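PDB 3ZQX: cellulose 1,4-beta-cellobiosidase from Clostridium thermocellum, which is a family 3b carbohydrate-binding module of a cellulosomal cellobiohydrolase, in an engineered form that probably binds cellulose. Local coordinates for residues 43-57 against 100-114. The protein carries 1 engineered substitution. Sequence-based numbering, arbitrary orientation.
Sequences YFTKEHNSQLQFICY and VIRYADWSFHDQSND. Engineered in segment 100-114: W106 (natural residue Asn). With CA (calcium ion), chain B.
The Y103 ring is clamped between L52 and H48. L52 CD2 lies over one face, 3.8 Å from the ring centroid, while H48 CB packs over the opposite face and the imidazole turns its edge to it in a T-shaped stack, planes at 89°. With CG anti to the carbonyl carbon (chi1 -52°), the H48 ring also takes S107 CB on one face, and NE2 donates to F108 O, which lies in the ring plane, at 2.8 Å. Y103 OH accepts from H48 N and meets a water shared with E47 OE1 and H109 ND1. Calcium ties the segments together: T45 O and OG1, both E47 carboxylate oxygens, D110 O, N113 OD1, D114 OD1 and a water make up eight oxygen ligands. E47 is held from above its carboxylate plane by D110 N at OE1 (2.9 Å) and N113 ND2 at OE2 (3.0 Å). At the other end I55 CD1 lies over one face of the R102 guanidinium, 3.3 Å from NE, and the engineered W106 over the opposite face; NH1 reaches Y57 OH (3.0 Å) and salt-bridges E18. Strand 52-55 edges its sheet, antiparallel to 97-103, which also pairs with 15-27; F44, L52 and F54 pack on strand 66-71 of the facing sheet of the CBM3 sandwich.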
loop_
_atom_site.group_PDB
_atom_site.type_symbol
_atom_site.label_atom_id
_atom_site.label_comp_id
_atom_site.label_asym_id
_atom_site.label_seq_id
_atom_site.Cartn_x
_atom_site.Cartn_y
_atom_site.Cartn_z
ATOM N N TYR A 43 1.467 -5.095 4.094
ATOM C CA TYR A 43 1.313 -6.121 5.124
ATOM C C TYR A 43 1.695 -5.610 6.498
ATOM O O TYR A 43 2.785 -5.070 6.690
ATOM C CB TYR A 43 2.151 -7.355 4.753
ATOM C CG TYR A 43 1.717 -7.944 3.434
ATOM C CD1 TYR A 43 0.657 -8.833 3.373
ATOM C CD2 TYR A 43 2.320 -7.553 2.236
ATOM C CE1 TYR A 43 0.222 -9.350 2.161
ATOM C CE2 TYR A 43 1.896 -8.061 1.019
ATOM C CZ TYR A 43 0.851 -8.959 0.986
ATOM O OH TYR A 43 0.439 -9.441 -0.233
ATOM N N PHE A 44 0.781 -5.766 7.453
ATOM C CA PHE A 44 1.047 -5.376 8.821
ATOM C C PHE A 44 0.204 -6.226 9.743
ATOM O O PHE A 44 -0.877 -6.681 9.364
ATOM C CB PHE A 44 0.762 -3.875 9.034
ATOM C CG PHE A 44 -0.704 -3.509 9.082
ATOM C CD1 PHE A 44 -1.451 -3.354 7.924
ATOM C CD2 PHE A 44 -1.327 -3.300 10.304
ATOM C CE1 PHE A 44 -2.792 -2.999 7.984
ATOM C CE2 PHE A 44 -2.674 -2.950 10.378
ATOM C CZ PHE A 44 -3.402 -2.781 9.208
ATOM N N THR A 45 0.698 -6.419 10.957
ATOM C CA THR A 45 -0.026 -7.183 11.958
ATOM C C THR A 45 -0.852 -6.239 12.812
ATOM O O THR A 45 -0.351 -5.220 13.301
ATOM C CB THR A 45 0.934 -7.960 12.861
ATOM O OG1 THR A 45 1.960 -7.076 13.313
ATOM C CG2 THR A 45 1.559 -9.134 12.110
ATOM N N LYS A 46 -2.126 -6.572 12.986
ATOM C CA LYS A 46 -2.990 -5.737 13.804
ATOM C C LYS A 46 -2.927 -6.136 15.270
ATOM O O LYS A 46 -3.090 -7.306 15.609
ATOM C CB LYS A 46 -4.431 -5.697 13.274
ATOM C CG LYS A 46 -5.138 -7.013 13.198
ATOM C CD LYS A 46 -6.578 -6.783 12.775
ATOM C CE LYS A 46 -7.328 -8.087 12.699
ATOM N NZ LYS A 46 -8.712 -7.924 12.170
ATOM N N GLU A 47 -2.662 -5.155 16.128
ATOM C CA GLU A 47 -2.566 -5.369 17.564
ATOM C C GLU A 47 -3.897 -5.205 18.305
ATOM O O GLU A 47 -3.994 -5.577 19.470
ATOM C CB GLU A 47 -1.535 -4.409 18.172
ATOM C CG GLU A 47 -0.080 -4.854 18.060
ATOM C CD GLU A 47 0.473 -4.788 16.649
ATOM O OE1 GLU A 47 0.406 -3.709 16.010
ATOM O OE2 GLU A 47 1.013 -5.813 16.181
ATOM N N HIS A 48 -4.919 -4.665 17.646
ATOM C CA HIS A 48 -6.186 -4.391 18.320
ATOM C C HIS A 48 -7.371 -4.759 17.449
ATOM O O HIS A 48 -7.248 -4.854 16.234
ATOM C CB HIS A 48 -6.288 -2.914 18.699
ATOM C CG HIS A 48 -5.110 -2.410 19.464
ATOM N ND1 HIS A 48 -4.986 -2.572 20.826
ATOM C CD2 HIS A 48 -3.997 -1.756 19.058
ATOM C CE1 HIS A 48 -3.846 -2.036 21.227
ATOM N NE2 HIS A 48 -3.230 -1.533 20.174
ATOM N N ASN A 49 -8.525 -4.937 18.078
ATOM C CA ASN A 49 -9.743 -5.279 17.353
ATOM C C ASN A 49 -10.604 -4.081 16.949
ATOM O O ASN A 49 -11.630 -4.248 16.292
ATOM C CB ASN A 49 -10.573 -6.281 18.155
ATOM C CG ASN A 49 -9.941 -7.660 18.194
ATOM O OD1 ASN A 49 -9.326 -8.099 17.219
ATOM N ND2 ASN A 49 -10.088 -8.350 19.319
ATOM N N SER A 50 -10.198 -2.881 17.345
ATOM C CA SER A 50 -10.913 -1.679 16.942
ATOM C C SER A 50 -10.897 -1.580 15.418
ATOM O O SER A 50 -10.001 -2.112 14.755
ATOM C CB SER A 50 -10.265 -0.434 17.559
ATOM O OG SER A 50 -10.844 0.766 17.054
ATOM N N GLN A 51 -11.905 -0.925 14.861
ATOM C CA GLN A 51 -11.960 -0.709 13.426
ATOM C C GLN A 51 -10.682 -0.069 12.916
ATOM O O GLN A 51 -10.217 0.939 13.458
ATOM C CB GLN A 51 -13.143 0.197 13.093
ATOM C CG GLN A 51 -13.165 0.676 11.662
ATOM C CD GLN A 51 -14.380 1.519 11.363
ATOM O OE1 GLN A 51 -14.366 2.741 11.537
ATOM N NE2 GLN A 51 -15.449 0.871 10.919
ATOM N N LEU A 52 -10.126 -0.662 11.871
ATOM C CA LEU A 52 -9.011 -0.084 11.146
ATOM C C LEU A 52 -9.536 0.844 10.068
ATOM O O LEU A 52 -10.533 0.535 9.393
ATOM C CB LEU A 52 -8.193 -1.190 10.495
ATOM C CG LEU A 52 -7.288 -1.941 11.463
ATOM C CD1 LEU A 52 -6.913 -3.295 10.879
ATOM C CD2 LEU A 52 -6.047 -1.120 11.773
ATOM N N GLN A 53 -8.854 1.974 9.889
ATOM C CA GLN A 53 -9.243 2.981 8.918
ATOM C C GLN A 53 -8.048 3.384 8.074
ATOM O O GLN A 53 -6.927 3.539 8.579
ATOM C CB GLN A 53 -9.771 4.212 9.647
ATOM C CG GLN A 53 -10.927 3.891 10.561
ATOM C CD GLN A 53 -11.394 5.091 11.351
ATOM O OE1 GLN A 53 -10.650 6.055 11.551
ATOM N NE2 GLN A 53 -12.634 5.037 11.815
ATOM N N PHE A 54 -8.297 3.550 6.781
ATOM C CA PHE A 54 -7.331 4.091 5.832
ATOM C C PHE A 54 -7.698 5.530 5.511
ATOM O O PHE A 54 -8.877 5.836 5.301
ATOM C CB PHE A 54 -7.389 3.274 4.542
ATOM C CG PHE A 54 -6.630 3.890 3.394
ATOM C CD1 PHE A 54 -5.295 3.608 3.209
ATOM C CD2 PHE A 54 -7.256 4.742 2.495
ATOM C CE1 PHE A 54 -4.586 4.166 2.156
ATOM C CE2 PHE A 54 -6.556 5.301 1.441
ATOM C CZ PHE A 54 -5.221 5.012 1.273
ATOM N N ILE A 55 -6.700 6.408 5.456
ATOM C CA ILE A 55 -6.924 7.775 5.012
ATOM C C ILE A 55 -5.799 8.205 4.084
ATOM O O ILE A 55 -4.613 7.994 4.384
ATOM C CB ILE A 55 -7.014 8.767 6.185
ATOM C CG1 ILE A 55 -7.994 8.289 7.262
ATOM C CG2 ILE A 55 -7.418 10.145 5.673
ATOM C CD1 ILE A 55 -7.380 7.381 8.307
ATOM N N CYS A 56 -6.177 8.787 2.949
ATOM C CA CYS A 56 -5.225 9.358 1.999
ATOM C C CYS A 56 -5.445 10.863 1.916
ATOM O O CYS A 56 -6.476 11.316 1.414
ATOM C CB CYS A 56 -5.416 8.756 0.612
ATOM S SG CYS A 56 -4.441 9.580 -0.659
ATOM N N TYR A 57 -4.477 11.631 2.401
ATOM C CA TYR A 57 -4.593 13.084 2.394
ATOM C C TYR A 57 -4.306 13.693 1.035
ATOM O O TYR A 57 -4.738 14.814 0.777
ATOM C CB TYR A 57 -3.709 13.724 3.482
ATOM C CG TYR A 57 -4.202 13.391 4.870
ATOM C CD1 TYR A 57 -5.427 13.858 5.310
ATOM C CD2 TYR A 57 -3.470 12.581 5.723
ATOM C CE1 TYR A 57 -5.904 13.549 6.558
ATOM C CE2 TYR A 57 -3.947 12.262 6.985
ATOM C CZ TYR A 57 -5.164 12.749 7.394
ATOM O OH TYR A 57 -5.644 12.421 8.644
ATOM N N VAL A 100 -2.283 6.670 5.494
ATOM C CA VAL A 100 -2.304 6.533 6.938
ATOM C C VAL A 100 -3.220 5.361 7.267
ATOM O O VAL A 100 -4.304 5.222 6.670
ATOM C CB VAL A 100 -2.853 7.807 7.602
ATOM C CG1 VAL A 100 -3.299 7.537 9.036
ATOM C CG2 VAL A 100 -1.808 8.916 7.554
ATOM N N ILE A 101 -2.778 4.514 8.196
ATOM C CA ILE A 101 -3.630 3.472 8.753
ATOM C C ILE A 101 -3.736 3.723 10.246
ATOM O O ILE A 101 -2.719 3.806 10.953
ATOM C CB ILE A 101 -3.052 2.057 8.537
ATOM C CG1 ILE A 101 -2.823 1.773 7.052
ATOM C CG2 ILE A 101 -3.968 1.006 9.161
ATOM C CD1 ILE A 101 -1.879 0.623 6.799
ATOM N N ARG A 102 -4.958 3.877 10.733
ATOM C CA ARG A 102 -5.179 4.151 12.143
ATOM C C ARG A 102 -6.374 3.367 12.643
ATOM O O ARG A 102 -7.083 2.742 11.860
ATOM C CB ARG A 102 -5.363 5.644 12.385
ATOM C CG ARG A 102 -6.572 6.255 11.748
ATOM C CD ARG A 102 -6.450 7.747 12.018
ATOM N NE ARG A 102 -7.484 8.555 11.396
ATOM C CZ ARG A 102 -7.261 9.723 10.800
ATOM N NH1 ARG A 102 -6.032 10.231 10.721
ATOM N NH2 ARG A 102 -8.276 10.381 10.272
ATOM N N TYR A 103 -6.564 3.357 13.953
ATOM C CA TYR A 103 -7.747 2.764 14.558
ATOM C C TYR A 103 -8.815 3.808 14.862
ATOM O O TYR A 103 -8.500 4.946 15.216
ATOM C CB TYR A 103 -7.364 2.070 15.855
ATOM C CG TYR A 103 -6.564 0.806 15.673
ATOM C CD1 TYR A 103 -7.194 -0.385 15.371
ATOM C CD2 TYR A 103 -5.181 0.803 15.806
ATOM C CE1 TYR A 103 -6.477 -1.553 15.212
ATOM C CE2 TYR A 103 -4.451 -0.362 15.651
ATOM C CZ TYR A 103 -5.103 -1.536 15.350
ATOM O OH TYR A 103 -4.417 -2.719 15.197
ATOM N N ALA A 104 -10.084 3.420 14.744
ATOM C CA ALA A 104 -11.184 4.310 15.104
ATOM C C ALA A 104 -11.059 4.830 16.531
ATOM O O ALA A 104 -11.468 5.951 16.821
ATOM C CB ALA A 104 -12.521 3.605 14.920
ATOM N N ASP A 105 -10.532 4.007 17.429
ATOM C CA ASP A 105 -10.350 4.409 18.820
ATOM C C ASP A 105 -8.962 4.989 19.120
ATOM O O ASP A 105 -8.621 5.218 20.276
ATOM C CB ASP A 105 -10.721 3.284 19.791
ATOM C CG ASP A 105 -9.756 2.121 19.745
ATOM O OD1 ASP A 105 -8.769 2.189 18.980
ATOM O OD2 ASP A 105 -9.992 1.132 20.475
ATOM N N TRP A 106 -8.152 5.180 18.087
ATOM C CA TRP A 106 -6.841 5.805 18.243
ATOM C C TRP A 106 -5.879 4.982 19.101
ATOM O O TRP A 106 -4.975 5.520 19.732
ATOM C CB TRP A 106 -6.973 7.258 18.724
ATOM C CG TRP A 106 -7.527 8.159 17.661
ATOM C CD1 TRP A 106 -8.819 8.582 17.532
ATOM C CD2 TRP A 106 -6.804 8.736 16.571
ATOM N NE1 TRP A 106 -8.942 9.387 16.423
ATOM C CE2 TRP A 106 -7.718 9.499 15.818
ATOM C CE3 TRP A 106 -5.472 8.677 16.155
ATOM C CZ2 TRP A 106 -7.339 10.204 14.676
ATOM C CZ3 TRP A 106 -5.098 9.377 15.023
ATOM C CH2 TRP A 106 -6.028 10.129 14.297
ATOM N N SER A 107 -6.043 3.661 19.053
ATOM C CA SER A 107 -5.094 2.743 19.674
ATOM C C SER A 107 -3.736 2.799 18.987
ATOM O O SER A 107 -3.615 3.264 17.856
ATOM C CB SER A 107 -5.606 1.305 19.594
ATOM O OG SER A 107 -6.787 1.121 20.354
ATOM N N PHE A 108 -2.713 2.318 19.688
ATOM C CA PHE A 108 -1.352 2.297 19.159
ATOM C C PHE A 108 -1.020 1.019 18.399
ATOM O O PHE A 108 -1.251 -0.092 18.889
ATOM C CB PHE A 108 -0.334 2.451 20.291
ATOM C CG PHE A 108 -0.260 3.834 20.864
ATOM C CD1 PHE A 108 -1.183 4.261 21.801
ATOM C CD2 PHE A 108 0.738 4.707 20.471
ATOM C CE1 PHE A 108 -1.113 5.535 22.334
ATOM C CE2 PHE A 108 0.816 5.981 21.008
ATOM C CZ PHE A 108 -0.112 6.390 21.940
ATOM N N HIS A 109 -0.450 1.190 17.212
ATOM C CA HIS A 109 0.213 0.105 16.510
ATOM C C HIS A 109 1.566 -0.211 17.121
ATOM O O HIS A 109 2.206 0.656 17.719
ATOM C CB HIS A 109 0.561 0.512 15.080
ATOM C CG HIS A 109 -0.601 0.854 14.211
ATOM N ND1 HIS A 109 -1.375 -0.101 13.593
ATOM C CD2 HIS A 109 -1.060 2.053 13.784
ATOM C CE1 HIS A 109 -2.283 0.496 12.841
ATOM N NE2 HIS A 109 -2.110 1.805 12.936
ATOM N N ASP A 110 2.016 -1.444 16.909
ATOM C CA ASP A 110 3.432 -1.796 16.995
ATOM C C ASP A 110 3.873 -2.065 15.564
ATOM O O ASP A 110 3.443 -3.034 14.953
ATOM C CB ASP A 110 3.590 -3.056 17.846
ATOM C CG ASP A 110 5.027 -3.532 17.947
ATOM O OD1 ASP A 110 5.920 -2.974 17.287
ATOM O OD2 ASP A 110 5.255 -4.503 18.701
ATOM N N GLN A 111 4.710 -1.200 15.011
ATOM C CA GLN A 111 5.140 -1.381 13.630
ATOM C C GLN A 111 6.286 -2.371 13.490
ATOM O O GLN A 111 6.580 -2.808 12.379
ATOM C CB GLN A 111 5.567 -0.053 13.003
ATOM C CG GLN A 111 4.493 1.004 12.976
ATOM C CD GLN A 111 4.792 2.075 11.954
ATOM O OE1 GLN A 111 4.420 1.947 10.786
ATOM N NE2 GLN A 111 5.478 3.131 12.377
ATOM N N SER A 112 6.925 -2.732 14.600
ATOM C CA SER A 112 8.133 -3.557 14.519
ATOM C C SER A 112 7.876 -4.971 14.030
ATOM O O SER A 112 8.773 -5.634 13.606
ATOM C CB SER A 112 8.905 -3.558 15.859
ATOM O OG SER A 112 8.220 -4.288 16.816
ATOM N N ASN A 113 6.626 -5.389 14.123
ATOM C CA ASN A 113 6.214 -6.686 13.665
ATOM C C ASN A 113 5.345 -6.635 12.394
ATOM O O ASN A 113 4.509 -7.496 12.172
ATOM C CB ASN A 113 5.509 -7.456 14.786
ATOM C CG ASN A 113 4.295 -6.762 15.268
ATOM O OD1 ASN A 113 3.927 -5.741 14.721
ATOM N ND2 ASN A 113 3.621 -7.322 16.270
ATOM N N ASP A 114 5.577 -5.591 11.590
ATOM C CA ASP A 114 4.845 -5.402 10.337
ATOM C C ASP A 114 5.786 -5.690 9.165
ATOM O O ASP A 114 6.807 -5.047 9.007
ATOM C CB ASP A 114 4.346 -3.979 10.199
ATOM C CG ASP A 114 3.290 -3.631 11.218
ATOM O OD1 ASP A 114 2.778 -4.537 11.904
ATOM O OD2 ASP A 114 2.933 -2.441 11.320
HETATM CA CA CA B . 1.845 -4.629 14.118
HETATM O O HOH W 1 -1.810 -2.524 14.875
HETATM O O HOH W 2 -9.576 7.316 13.796
HETATM O O HOH W 3 -10.416 8.642 10.441
HETATM O O HOH W 4 1.038 -2.413 13.232
#